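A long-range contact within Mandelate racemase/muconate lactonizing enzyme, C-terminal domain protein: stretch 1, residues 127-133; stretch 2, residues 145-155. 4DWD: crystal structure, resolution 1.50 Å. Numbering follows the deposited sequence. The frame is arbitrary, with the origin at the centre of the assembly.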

# COMPACT_ATOMS: atom_id res chain seq x y z
N PRO B 127 -34.02 -3.41 21.77
CA PRO B 127 -33.36 -4.24 22.78
C PRO B 127 -32.25 -3.50 23.50
O PRO B 127 -31.60 -2.62 22.91
CB PRO B 127 -32.79 -5.41 21.97
CG PRO B 127 -32.68 -4.88 20.57
CD PRO B 127 -33.82 -3.93 20.41
N CYS B 128 -32.03 -3.83 24.77
CA CYS B 128 -30.94 -3.23 25.54
C CYS B 128 -29.80 -4.23 25.81
O CYS B 128 -30.00 -5.45 25.72
CB CYS B 128 -31.46 -2.65 26.86
SG CYS B 128 -31.77 -3.86 28.17
N TYR B 129 -28.61 -3.71 26.11
CA TYR B 129 -27.57 -4.54 26.73
C TYR B 129 -27.15 -3.94 28.06
O TYR B 129 -27.04 -2.72 28.18
CB TYR B 129 -26.38 -4.79 25.77
CG TYR B 129 -25.36 -3.68 25.55
CD1 TYR B 129 -24.33 -3.45 26.46
CD2 TYR B 129 -25.38 -2.89 24.38
CE1 TYR B 129 -23.36 -2.48 26.23
CE2 TYR B 129 -24.42 -1.91 24.15
CZ TYR B 129 -23.42 -1.71 25.08
OH TYR B 129 -22.45 -0.76 24.88
N SER B 130 -26.96 -4.80 29.06
CA SER B 130 -26.51 -4.36 30.37
C SER B 130 -25.02 -4.08 30.29
O SER B 130 -24.22 -5.00 30.04
CB SER B 130 -26.78 -5.42 31.43
OG SER B 130 -28.16 -5.68 31.57
N SER B 131 -24.66 -2.82 30.50
CA SER B 131 -23.28 -2.37 30.43
C SER B 131 -22.79 -2.16 31.86
O SER B 131 -23.25 -1.24 32.54
CB SER B 131 -23.22 -1.08 29.62
OG SER B 131 -21.88 -0.70 29.38
N ILE B 132 -21.89 -3.04 32.30
CA ILE B 132 -21.51 -3.18 33.70
C ILE B 132 -20.05 -2.80 33.89
O ILE B 132 -19.14 -3.51 33.44
CB ILE B 132 -21.75 -4.63 34.17
CG1 ILE B 132 -23.20 -5.02 33.83
CG2 ILE B 132 -21.37 -4.80 35.63
CD1 ILE B 132 -23.54 -6.47 34.02
N GLY B 133 -19.82 -1.68 34.58
CA GLY B 133 -18.48 -1.12 34.69
C GLY B 133 -17.76 -1.48 35.96
O GLY B 133 -18.31 -2.18 36.82
N ARG B 145 -21.27 -11.62 40.77
CA ARG B 145 -22.43 -11.16 41.54
C ARG B 145 -23.12 -9.97 40.88
O ARG B 145 -24.35 -9.95 40.76
CB ARG B 145 -22.03 -10.83 42.98
CG ARG B 145 -23.24 -10.49 43.84
CD ARG B 145 -22.90 -10.24 45.29
NE ARG B 145 -24.12 -10.09 46.08
CZ ARG B 145 -24.87 -11.09 46.58
NH1 ARG B 145 -24.55 -12.38 46.39
NH2 ARG B 145 -25.96 -10.79 47.27
N GLU B 146 -22.34 -8.99 40.44
CA GLU B 146 -22.92 -7.79 39.86
C GLU B 146 -23.55 -8.09 38.50
O GLU B 146 -24.63 -7.58 38.19
CB GLU B 146 -21.87 -6.67 39.76
CG GLU B 146 -22.39 -5.35 39.18
CD GLU B 146 -23.51 -4.68 39.97
OE1 GLU B 146 -23.88 -5.09 41.09
OE2 GLU B 146 -24.04 -3.68 39.43
N VAL B 147 -22.89 -8.91 37.68
CA VAL B 147 -23.50 -9.29 36.40
C VAL B 147 -24.84 -10.01 36.63
O VAL B 147 -25.84 -9.68 35.99
CB VAL B 147 -22.55 -10.14 35.53
CG1 VAL B 147 -23.27 -10.67 34.30
CG2 VAL B 147 -21.31 -9.33 35.14
N ALA B 148 -24.86 -10.97 37.56
CA ALA B 148 -26.10 -11.70 37.84
C ALA B 148 -27.19 -10.74 38.30
O ALA B 148 -28.34 -10.86 37.87
CB ALA B 148 -25.85 -12.77 38.89
N ARG B 149 -26.83 -9.78 39.15
CA ARG B 149 -27.81 -8.80 39.65
C ARG B 149 -28.44 -7.98 38.52
O ARG B 149 -29.67 -7.84 38.45
CB ARG B 149 -27.14 -7.87 40.67
CG ARG B 149 -28.08 -6.91 41.38
CD ARG B 149 -27.31 -5.93 42.24
NE ARG B 149 -26.62 -4.91 41.45
CZ ARG B 149 -27.20 -3.83 40.93
NH1 ARG B 149 -28.50 -3.61 41.12
NH2 ARG B 149 -26.48 -2.97 40.22
N ARG B 150 -27.60 -7.43 37.63
CA ARG B 150 -28.06 -6.57 36.54
C ARG B 150 -28.90 -7.39 35.56
O ARG B 150 -29.92 -6.92 35.06
CB ARG B 150 -26.87 -5.94 35.81
CG ARG B 150 -25.98 -4.99 36.61
CD ARG B 150 -26.51 -3.56 36.74
NE ARG B 150 -27.00 -3.03 35.45
CZ ARG B 150 -26.29 -2.29 34.61
NH1 ARG B 150 -25.05 -1.91 34.89
NH2 ARG B 150 -26.85 -1.92 33.46
N VAL B 151 -28.46 -8.61 35.27
CA VAL B 151 -29.18 -9.47 34.32
C VAL B 151 -30.57 -9.83 34.83
O VAL B 151 -31.54 -9.78 34.07
CB VAL B 151 -28.37 -10.73 33.94
CG1 VAL B 151 -29.25 -11.76 33.25
CG2 VAL B 151 -27.21 -10.33 33.05
N GLU B 152 -30.67 -10.16 36.11
CA GLU B 152 -31.96 -10.47 36.73
C GLU B 152 -32.91 -9.26 36.61
O GLU B 152 -34.10 -9.42 36.33
CB GLU B 152 -31.79 -10.89 38.20
CG GLU B 152 -33.04 -11.52 38.84
CD GLU B 152 -34.11 -10.51 39.23
OE1 GLU B 152 -33.79 -9.33 39.49
OE2 GLU B 152 -35.29 -10.91 39.28
N ALA B 153 -32.36 -8.07 36.82
CA ALA B 153 -33.17 -6.84 36.85
C ALA B 153 -33.60 -6.38 35.45
O ALA B 153 -34.70 -5.82 35.28
CB ALA B 153 -32.40 -5.73 37.55
N GLU B 154 -32.76 -6.65 34.45
CA GLU B 154 -32.89 -5.98 33.16
C GLU B 154 -33.24 -6.90 31.98
O GLU B 154 -33.68 -6.43 30.93
CB GLU B 154 -31.61 -5.17 32.87
CG GLU B 154 -31.39 -4.07 33.91
CD GLU B 154 -29.97 -3.54 34.00
OE1 GLU B 154 -29.21 -3.60 33.01
OE2 GLU B 154 -29.62 -3.03 35.09
N GLN B 155 -33.05 -8.21 32.16
CA GLN B 155 -33.32 -9.20 31.12
C GLN B 155 -32.76 -8.78 29.75
O GLN B 155 -33.49 -8.77 28.75
CB GLN B 155 -34.83 -9.45 31.00
CG GLN B 155 -35.43 -10.21 32.17
CD GLN B 155 -36.86 -10.65 31.88
OE1 GLN B 155 -37.73 -9.83 31.61
NE2 GLN B 155 -37.08 -11.95 31.90

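A largely buried strand packs against one side of a nearly antiparallel helix through a mixed contact, in which a polar network built on R150 and E154 meets S130 and S131, and I132 supplies the apolar packing toward the earlier turns of the helix. The axes of strand 127-132 and helix 145-154 approach to 9.2 Å, with 155° between their N-to-C directions, so C128 lies near the end of the helix and I132 nearer its earlier turns. The closest pair of CA atoms is that of S130 and R150, 6.7 Å apart; the CA atoms of I132 and V147 are 7.0 Å apart. Strand alternation sets the pattern: the CA-to-CB bonds of C128, S130 and I132 point toward the helix, those of Y129 and S131 away. On the helix, E146, R150 and E154, spaced four residues apart and so roughly one turn from each other, point toward the strand.

R150 is the hub. Its side chain folds through three successive m rotamers, which brings the guanidinium alongside E154 one turn later. There R150 NE donates to E154 OE2 at 2.6 Å and R150 NH2 to E154 OE1 at 2.9 Å, a two-pronged salt bridge within the helix that pairs the two side chains. The remaining terminal nitrogen reaches the strand: R150 NH1 donates to S131 O at 3.0 Å, with an N-H...O angle of 149°. S131 thus takes part through its backbone, while its side chain points away and its OG is hydrogen-bonded elsewhere in the structure. The carbonyl lies at the guanidinium edge, near its plane, as suits an acceptor; I132 CG1 lies over one face, 3.8 Å from R150 NH1.

E154 makes the second polar link. S130 OG, placed by an m rotamer, donates to E154 OE1 at 2.7 Å, so this one carboxylate oxygen accepts from both S130 OG and R150 NH2. The strand hydroxyl is thereby joined to the intrahelical salt bridge.

I132 has the largest area covered by the opposing stretch. I132 CD1 sits 3.7 Å from V147 CA and 3.8 Å from V147 CG2, while I132 CG2 meets the aliphatic CG of E146 at 3.7 Å. The E146 carboxylate is engaged within the helix, where E146 OE1 accepts from R149 NE at 2.8 Å and E146 OE2 from R149 NH2 at 2.7 Å. At the other end, C128 SG lies 4.2 Å from E154 O, a looser approach just before Q155 leaves helical geometry with positive phi.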